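Local coordinates for beta-gamma-crystallin (Geodia cydonium, PDB 4IAU), which is of unknown function but binds calcium and belongs to the beta/gamma-crystallin family of Greek-key proteins, at residues Lys36-Phe41 with Arg77-Phe82; Ala4-Val9 with Val32-Gly37. All blocks are in the same frame, centred on the assembly; numbering follows the deposited sequence.

In the fold
The two contacts lie in the same half of the chain, with centres about 9 Å apart. They belong to two different antiparallel sheets. Contact 2 pairs strands 5-9 and 31-36, which are neighbours in a sheet flanked by strands 15-18 and 67-68. Contact 1 pairs strands 38-42 and 75-78, in a sheet with strand 57-61. Along the chain 4-9 comes first, then 32-37, then 36-41, then 77-82. K36 and G37 are shared, so the chain passes there from one sheet to the other. W39 and P78 of contact 1 pack on A4, V6 and V34 of contact 2. The two sheets thus pack together as layers of one crystallin-type beta sandwich.

Contact 1. Residues Lys36-Phe41 with Arg77-Phe82; sequences KGMWIF and RPVKTF
W39 lays the six-membered ring of its indole over P78. Its CB starts 3.8 Å from R77 O. CG lies anti to the carbonyl carbon (chi1 -68°), and from there the ring runs over the proline. Further out, W39 CE3 lies 3.5 Å from P78 N, and CZ3 reaches P78 CD at 3.6 Å. P78 CB sits over the ring centre, 3.9 Å from the centroid and 8° off the normal, a CH-pi contact. W39 NE1 donates to K36 O at 3.3 Å, with the acceptor in the ring plane. That bond helps fix the turn of the indole.

The backbones pair antiparallel. I40 and R77 exchange two hydrogen bonds, and V79 N gives a third to M38 O at 2.8 Å. On the sheet face opposite W39, I40 CD1 meets V79 CG2 at 3.8 Å. A type I turn from V79 to F82 brings F82 CD2 within 3.7 Å of G37 CA. Selenomethionine M38, in the conformer given, sets CG over the F82 face and SE obliquely beside it, a Met-aromatic contact. The R77 guanidinium bonds to F94 O and G96 O. W39 also packs on V6 of the facing sheet. This inward-turned indole is part of the core of a Greek-key beta sandwich.

Contact 2. Residues Ala4-Val9 with Val32-Gly37; sequences AKVTLV and VRVTKG. With GOL (glycerol), chain F.
V32 touches both V6 and L8, its CG2 lying 3.6 Å from V6 CG2 and equally near L8 CD2. CG2, anti to the backbone N, is the branch that does this touching; CG1 takes the crowded position (chi1 59°). R33 pairs with T7 through two backbone bonds. T7 N to R33 O is 2.9 Å and nearly straight at 174°. The R33 side chain leads away, and its NE bonds to S63 O. V34 returns to the V32 face, where its CG2 meets V6 CG2 at 3.9 Å.

The register then slips. K5 O accepts from T35 N at 3.0 Å and from K36 N at 3.1 Å, which makes a classic beta bulge. A water links T35 OG1 to T7 OG1, and D17 also bonds T7 OG1. K36 O takes K5 N at 2.8 Å. The extended K36 chain carries NZ to S2 O. A glycerol, probably from the crystallisation liquor, also lies beside NZ, but doubtfully close. An alanine here would probably leave S2 O without its ammonium partner.

The two sheet faces differ in chemistry. V6, L8, V32 and V34 give an apolar face that packs on W39 and F41 of the facing sheet, with F18 of the neighbouring strand beside it. K5, T7, R33 and K36 give a polar one. In the given K5 conformer, its NZ lies 5.6 Å from K36 NZ, and the like charges would probably repel each other.

Contact 1. Residues Lys36-Phe41 with Arg77-Phe82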
ATOM      1  N   LYS A  36       7.629 -11.093  -7.854  1.00  5.54           N
ATOM      2  CA  LYS A  36       6.507 -11.713  -7.162  1.00  5.47           C
ATOM      3  C   LYS A  36       5.786 -10.645  -6.351  1.00  5.45           C
ATOM      4  O   LYS A  36       6.385  -9.896  -5.598  1.00  5.81           O
ATOM      5  CB  LYS A  36       6.916 -12.822  -6.191  1.00  6.65           C
ATOM      6  CG  LYS A  36       7.706 -13.961  -6.778  1.00  8.96           C
ATOM      7  CD  LYS A  36       8.103 -14.950  -5.629  1.00 11.97           C
ATOM      8  CE  LYS A  36       8.951 -16.026  -6.147  1.00 13.19           C
ATOM      9  NZ  LYS A  36       9.347 -16.799  -4.909  1.00 17.52           N
ATOM     10  N   GLY A  37       4.467 -10.626  -6.478  1.00  6.18           N
ATOM     11  CA  GLY A  37       3.628  -9.793  -5.634  1.00  6.50           C
ATOM     12  C   GLY A  37       3.411  -8.411  -6.230  1.00  5.93           C
ATOM     13  O   GLY A  37       3.401  -8.207  -7.443  1.00  6.56           O
HETATM   14  N   MSE A  38       3.166  -7.443  -5.342  1.00  6.03           N
HETATM   15  CA  MSE A  38       2.907  -6.062  -5.697  1.00  5.83           C
HETATM   16  C   MSE A  38       3.666  -5.190  -4.694  1.00  5.85           C
HETATM   17  O   MSE A  38       3.623  -5.480  -3.497  1.00  6.47           O
HETATM   18  CB  MSE A  38       1.422  -5.738  -5.623  0.52  7.95           C
HETATM   19  CG  MSE A  38       0.605  -6.448  -6.655  0.52  7.71           C
HETATM   20 SE   MSE A  38      -1.258  -5.835  -6.584  0.52 13.74          SE
HETATM   21  CE  MSE A  38      -0.960  -4.290  -5.484  0.52  7.95           C
ATOM     22  N   TRP A  39       4.341  -4.163  -5.175  1.00  5.11           N
ATOM     23  CA  TRP A  39       5.161  -3.347  -4.337  1.00  5.24           C
ATOM     24  C   TRP A  39       4.851  -1.863  -4.533  1.00  5.08           C
ATOM     25  O   TRP A  39       4.495  -1.441  -5.619  1.00  6.74           O
ATOM     26  CB  TRP A  39       6.657  -3.577  -4.631  1.00  5.18           C
ATOM     27  CG  TRP A  39       7.145  -4.932  -4.232  1.00  5.38           C
ATOM     28  CD1 TRP A  39       6.856  -6.124  -4.835  1.00  5.48           C
ATOM     29  CD2 TRP A  39       7.984  -5.239  -3.125  1.00  4.79           C
ATOM     30  NE1 TRP A  39       7.487  -7.159  -4.173  1.00  5.65           N
ATOM     31  CE2 TRP A  39       8.192  -6.639  -3.125  1.00  5.18           C
ATOM     32  CE3 TRP A  39       8.641  -4.458  -2.142  1.00  5.07           C
ATOM     33  CZ2 TRP A  39       9.001  -7.274  -2.160  1.00  5.69           C
ATOM     34  CZ3 TRP A  39       9.436  -5.081  -1.183  1.00  5.49           C
ATOM     35  CH2 TRP A  39       9.597  -6.486  -1.210  1.00  5.88           C
ATOM     36  N   ILE A  40       5.077  -1.079  -3.489  1.00  4.81           N
ATOM     37  CA  ILE A  40       4.930   0.364  -3.561  1.00  4.69           C
ATOM     38  C   ILE A  40       6.261   0.964  -3.159  1.00  4.62           C
ATOM     39  O   ILE A  40       6.895   0.546  -2.178  1.00  5.27           O
ATOM     40  CB  ILE A  40       3.796   0.918  -2.658  1.00  5.31           C
ATOM     41  CG1 ILE A  40       2.549   0.068  -2.765  1.00  6.73           C
ATOM     42  CG2 ILE A  40       3.517   2.372  -3.031  1.00  5.51           C
ATOM     43  CD1 ILE A  40       1.438   0.389  -1.839  1.00  8.71           C
ATOM     44  N   PHE A  41       6.692   1.953  -3.935  1.00  4.73           N
ATOM     45  CA  PHE A  41       7.942   2.680  -3.783  1.00  4.89           C
ATOM     46  C   PHE A  41       7.637   4.126  -3.456  1.00  4.77           C
ATOM     47  O   PHE A  41       6.690   4.697  -4.014  1.00  5.39           O
ATOM     48  CB  PHE A  41       8.816   2.580  -5.036  0.61  5.67           C
ATOM     49  CG  PHE A  41       9.069   1.124  -5.426  0.61  5.45           C
ATOM     50  CD1 PHE A  41       8.088   0.454  -6.166  0.61  5.70           C
ATOM     51  CD2 PHE A  41      10.232   0.471  -5.024  0.61  6.23           C
ATOM     52  CE1 PHE A  41       8.299  -0.897  -6.411  0.61  7.01           C
ATOM     53  CE2 PHE A  41      10.394  -0.877  -5.258  0.61  7.75           C
ATOM     54  CZ  PHE A  41       9.404  -1.541  -5.936  0.61  8.10           C
ATOM     55  N   ARG A  77       7.771  -1.220  -0.023  1.00  4.66           N
ATOM     56  CA  ARG A  77       7.198  -2.329   0.730  1.00  4.87           C
ATOM     57  C   ARG A  77       6.249  -3.125  -0.137  1.00  4.58           C
ATOM     58  O   ARG A  77       5.633  -2.587  -1.068  1.00  5.02           O
ATOM     59  CB  ARG A  77       6.467  -1.839   2.004  1.00  5.33           C
ATOM     60  CG  ARG A  77       5.368  -0.809   1.699  1.00  5.51           C
ATOM     61  CD  ARG A  77       4.692  -0.384   2.999  1.00  5.37           C
ATOM     62  NE  ARG A  77       3.859   0.781   2.783  1.00  5.40           N
ATOM     63  CZ  ARG A  77       3.315   1.495   3.776  1.00  5.25           C
ATOM     64  NH1 ARG A  77       3.467   1.092   5.041  1.00  5.55           N
ATOM     65  NH2 ARG A  77       2.631   2.586   3.525  1.00  5.48           N
ATOM     66  N   PRO A  78       6.060  -4.401   0.177  1.00  4.72           N
ATOM     67  CA  PRO A  78       5.084  -5.214  -0.523  1.00  5.08           C
ATOM     68  C   PRO A  78       3.682  -4.916  -0.003  1.00  5.34           C
ATOM     69  O   PRO A  78       3.464  -4.446   1.103  1.00  6.09           O
ATOM     70  CB  PRO A  78       5.526  -6.648  -0.183  1.00  6.09           C
ATOM     71  CG  PRO A  78       6.110  -6.516   1.225  1.00  6.30           C
ATOM     72  CD  PRO A  78       6.792  -5.190   1.220  1.00  5.67           C
ATOM     73  N   VAL A  79       2.700  -5.265  -0.843  1.00  5.72           N
ATOM     74  CA  VAL A  79       1.318  -5.222  -0.459  1.00  5.93           C
ATOM     75  C   VAL A  79       0.958  -6.642  -0.025  1.00  5.79           C
ATOM     76  O   VAL A  79       0.714  -7.535  -0.837  1.00  6.98           O
ATOM     77  CB  VAL A  79       0.413  -4.724  -1.587  1.00  6.77           C
ATOM     78  CG1 VAL A  79      -1.042  -4.647  -1.125  1.00  8.21           C
ATOM     79  CG2 VAL A  79       0.886  -3.346  -2.107  1.00  7.41           C
ATOM     80  N   LYS A  80       0.966  -6.909   1.278  1.00  6.22           N
ATOM     81  CA  LYS A  80       0.979  -8.282   1.748  1.00  7.28           C
ATOM     82  C   LYS A  80      -0.398  -8.949   1.674  1.00  7.39           C
ATOM     83  O   LYS A  80      -0.497 -10.174   1.818  1.00  9.65           O
ATOM     84  CB  LYS A  80       1.540  -8.396   3.188  0.77  7.41           C
ATOM     85  CG  LYS A  80       2.988  -7.916   3.260  0.77  9.13           C
ATOM     86  CD  LYS A  80       3.649  -8.359   4.569  0.77 10.23           C
ATOM     87  CE  LYS A  80       2.993  -7.742   5.781  0.77 10.73           C
ATOM     88  NZ  LYS A  80       2.780  -6.273   5.748  0.77  9.89           N
ATOM     89  N   THR A  81      -1.436  -8.195   1.366  1.00  7.07           N
ATOM     90  CA  THR A  81      -2.752  -8.766   1.107  1.00  6.94           C
ATOM     91  C   THR A  81      -3.018  -8.980  -0.357  1.00  7.01           C
ATOM     92  O   THR A  81      -4.178  -9.321  -0.687  1.00  8.03           O
ATOM     93  CB  THR A  81      -3.857  -7.929   1.792  1.00  7.40           C
ATOM     94  OG1 THR A  81      -3.881  -6.713   1.139  1.00  8.84           O
ATOM     95  CG2 THR A  81      -3.681  -7.887   3.295  1.00  8.40           C
ATOM     96  N   PHE A  82      -2.026  -8.862  -1.212  1.00  7.69           N
ATOM     97  CA  PHE A  82      -2.173  -9.286  -2.607  1.00  8.11           C
ATOM     98  C   PHE A  82      -2.713 -10.719  -2.595  1.00  8.92           C
ATOM     99  O   PHE A  82      -2.126 -11.595  -1.918  1.00 10.43           O
ATOM    100  CB  PHE A  82      -0.813  -9.186  -3.233  1.00  9.75           C
ATOM    101  CG  PHE A  82      -0.748  -9.724  -4.653  1.00 12.27           C
ATOM    102  CD1 PHE A  82      -1.539  -9.234  -5.647  1.00 16.40           C
ATOM    103  CD2 PHE A  82       0.091 -10.738  -4.984  1.00 13.69           C
ATOM    104  CE1 PHE A  82      -1.488  -9.720  -6.957  1.00 19.44           C
ATOM    105  CE2 PHE A  82       0.237 -11.231  -6.285  1.00 16.86           C
ATOM    106  CZ  PHE A  82      -0.542 -10.662  -7.263  1.00 17.65           C
TER
HETATM  107  O   HOH W   1       2.728  -8.507  -2.637  1.00  7.66           O

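Contact 2. Residues Ala4-Val9 with Val32-Gly37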
ATOM      1  N   ALA A   4       6.610 -12.283  -1.688  1.00  8.03           N
ATOM      2  CA  ALA A   4       6.794 -11.075  -2.516  1.00  6.68           C
ATOM      3  C   ALA A   4       8.284 -10.907  -2.749  1.00  5.92           C
ATOM      4  O   ALA A   4       9.091 -11.178  -1.858  1.00  6.70           O
ATOM      5  CB  ALA A   4       6.204  -9.868  -1.819  1.00  8.42           C
ATOM      6  N   LYS A   5       8.644 -10.429  -3.952  1.00  5.51           N
ATOM      7  CA  LYS A   5      10.052 -10.303  -4.293  1.00  5.24           C
ATOM      8  C   LYS A   5      10.224  -9.227  -5.348  1.00  5.19           C
ATOM      9  O   LYS A   5       9.444  -9.168  -6.313  1.00  5.96           O
ATOM     10  CB  LYS A   5      10.614 -11.648  -4.734  0.81  6.76           C
ATOM     11  CG  LYS A   5      12.113 -11.731  -4.731  0.81  6.65           C
ATOM     12  CD  LYS A   5      12.583 -13.159  -5.084  0.81  9.61           C
ATOM     13  CE  LYS A   5      14.095 -13.227  -5.006  0.81  9.48           C
ATOM     14  NZ  LYS A   5      14.502 -14.637  -5.386  0.81 15.98           N
ATOM     15  N   VAL A   6      11.242  -8.410  -5.192  1.00  5.16           N
ATOM     16  CA  VAL A   6      11.586  -7.381  -6.155  1.00  5.10           C
ATOM     17  C   VAL A   6      13.107  -7.324  -6.303  1.00  5.01           C
ATOM     18  O   VAL A   6      13.830  -7.427  -5.338  1.00  6.07           O
ATOM     19  CB  VAL A   6      10.971  -6.012  -5.776  1.00  5.55           C
ATOM     20  CG1 VAL A   6      11.491  -5.517  -4.422  1.00  6.11           C
ATOM     21  CG2 VAL A   6      11.216  -4.980  -6.861  1.00  5.93           C
ATOM     22  N   THR A   7      13.539  -7.116  -7.540  1.00  5.35           N
ATOM     23  CA  THR A   7      14.917  -6.851  -7.849  1.00  5.73           C
ATOM     24  C   THR A   7      15.079  -5.353  -8.133  1.00  5.38           C
ATOM     25  O   THR A   7      14.303  -4.770  -8.889  1.00  6.21           O
ATOM     26  CB  THR A   7      15.359  -7.610  -9.112  1.00  6.90           C
ATOM     27  OG1 THR A   7      15.269  -9.012  -8.871  1.00  8.39           O
ATOM     28  CG2 THR A   7      16.798  -7.243  -9.539  1.00  9.06           C
ATOM     29  N   LEU A   8      16.090  -4.750  -7.514  1.00  5.74           N
ATOM     30  CA  LEU A   8      16.430  -3.361  -7.709  1.00  5.29           C
ATOM     31  C   LEU A   8      17.877  -3.274  -8.142  1.00  5.51           C
ATOM     32  O   LEU A   8      18.733  -4.027  -7.700  1.00  6.64           O
ATOM     33  CB  LEU A   8      16.226  -2.522  -6.434  1.00  6.15           C
ATOM     34  CG  LEU A   8      14.761  -2.401  -5.974  1.00  6.87           C
ATOM     35  CD1 LEU A   8      14.684  -1.797  -4.606  1.00  9.19           C
ATOM     36  CD2 LEU A   8      13.989  -1.612  -6.966  1.00 12.74           C
ATOM     37  N   VAL A   9      18.147  -2.355  -9.084  1.00  5.86           N
ATOM     38  CA  VAL A   9      19.469  -2.207  -9.685  1.00  5.94           C
ATOM     39  C   VAL A   9      19.890  -0.744  -9.616  1.00  5.96           C
ATOM     40  O   VAL A   9      19.113   0.171  -9.898  1.00  6.27           O
ATOM     41  CB  VAL A   9      19.465  -2.707 -11.144  1.00  7.64           C
ATOM     42  CG1 VAL A   9      20.885  -2.722 -11.695  1.00  8.83           C
ATOM     43  CG2 VAL A   9      18.834  -4.067 -11.280  1.00  8.25           C
ATOM     44  N   VAL A  32      14.093  -1.350 -11.679  1.00  5.72           N
ATOM     45  CA  VAL A  32      13.264  -2.253 -10.871  1.00  5.53           C
ATOM     46  C   VAL A  32      12.671  -3.348 -11.734  1.00  6.07           C
ATOM     47  O   VAL A  32      12.288  -3.118 -12.894  1.00  7.29           O
ATOM     48  CB  VAL A  32      12.140  -1.429 -10.206  1.00  6.19           C
ATOM     49  CG1 VAL A  32      11.248  -0.714 -11.221  1.00  7.18           C
ATOM     50  CG2 VAL A  32      11.296  -2.295  -9.244  1.00  8.10           C
ATOM     51  N   ARG A  33      12.491  -4.518 -11.132  1.00  5.98           N
ATOM     52  CA  ARG A  33      11.663  -5.587 -11.661  1.00  6.10           C
ATOM     53  C   ARG A  33      10.997  -6.312 -10.486  1.00  5.34           C
ATOM     54  O   ARG A  33      11.668  -7.009  -9.742  1.00  6.04           O
ATOM     55  CB  ARG A  33      12.436  -6.586 -12.493  1.00  6.88           C
ATOM     56  CG  ARG A  33      11.582  -7.684 -13.083  1.00  7.13           C
ATOM     57  CD  ARG A  33      12.389  -8.659 -13.867  1.00  8.24           C
ATOM     58  NE  ARG A  33      11.630  -9.851 -14.191  1.00  7.77           N
ATOM     59  CZ  ARG A  33      12.134 -10.904 -14.815  1.00  8.83           C
ATOM     60  NH1 ARG A  33      13.400 -10.872 -15.224  1.00 11.31           N
ATOM     61  NH2 ARG A  33      11.330 -11.952 -14.973  1.00 11.00           N
ATOM     62  N   VAL A  34       9.673  -6.124 -10.340  1.00  6.01           N
ATOM     63  CA  VAL A  34       8.915  -6.923  -9.390  1.00  5.46           C
ATOM     64  C   VAL A  34       8.751  -8.327  -9.966  1.00  5.69           C
ATOM     65  O   VAL A  34       8.198  -8.482 -11.062  1.00  7.15           O
ATOM     66  CB  VAL A  34       7.535  -6.315  -9.113  1.00  6.37           C
ATOM     67  CG1 VAL A  34       6.716  -7.268  -8.275  1.00  6.62           C
ATOM     68  CG2 VAL A  34       7.668  -4.974  -8.424  1.00  7.19           C
ATOM     69  N   THR A  35       9.254  -9.332  -9.265  1.00  5.56           N
ATOM     70  CA  THR A  35       9.156 -10.717  -9.744  1.00  5.92           C
ATOM     71  C   THR A  35       8.029 -11.482  -9.050  1.00  5.61           C
ATOM     72  O   THR A  35       7.514 -12.422  -9.672  1.00  6.44           O
ATOM     73  CB  THR A  35      10.494 -11.414  -9.602  1.00  7.36           C
ATOM     74  OG1 THR A  35      10.878 -11.419  -8.245  1.00  8.89           O
ATOM     75  CG2 THR A  35      11.537 -10.723 -10.482  1.00  8.93           C
ATOM     76  N   LYS A  36       7.629 -11.093  -7.854  1.00  5.54           N
ATOM     77  CA  LYS A  36       6.507 -11.713  -7.162  1.00  5.47           C
ATOM     78  C   LYS A  36       5.786 -10.645  -6.351  1.00  5.45           C
ATOM     79  O   LYS A  36       6.385  -9.896  -5.598  1.00  5.81           O
ATOM     80  CB  LYS A  36       6.916 -12.822  -6.191  1.00  6.65           C
ATOM     81  CG  LYS A  36       7.706 -13.961  -6.778  1.00  8.96           C
ATOM     82  CD  LYS A  36       8.103 -14.950  -5.629  1.00 11.97           C
ATOM     83  CE  LYS A  36       8.951 -16.026  -6.147  1.00 13.19           C
ATOM     84  NZ  LYS A  36       9.347 -16.799  -4.909  1.00 17.52           N
ATOM     85  N   GLY A  37       4.467 -10.626  -6.478  1.00  6.18           N
ATOM     86  CA  GLY A  37       3.628  -9.793  -5.634  1.00  6.50           C
ATOM     87  C   GLY A  37       3.411  -8.411  -6.230  1.00  5.93           C
ATOM     88  O   GLY A  37       3.401  -8.207  -7.443  1.00  6.56           O
TER
HETATM   89  C1  GOL F 804      13.628 -16.986  -3.780  1.00 32.72           C
HETATM   90  O1  GOL F 804      13.136 -16.035  -2.767  1.00 32.13           O
HETATM   91  C2  GOL F 804      12.367 -17.670  -4.195  1.00 32.16           C
HETATM   92  O2  GOL F 804      11.414 -16.839  -3.525  1.00 36.06           O
HETATM   93  C3  GOL F 804      12.058 -17.857  -5.653  1.00 27.86           C
HETATM   94  O3  GOL F 804      12.027 -16.630  -6.491  1.00 35.27           O
HETATM   95  O   HOH W   2      13.458 -10.837  -7.708  1.00 11.26           O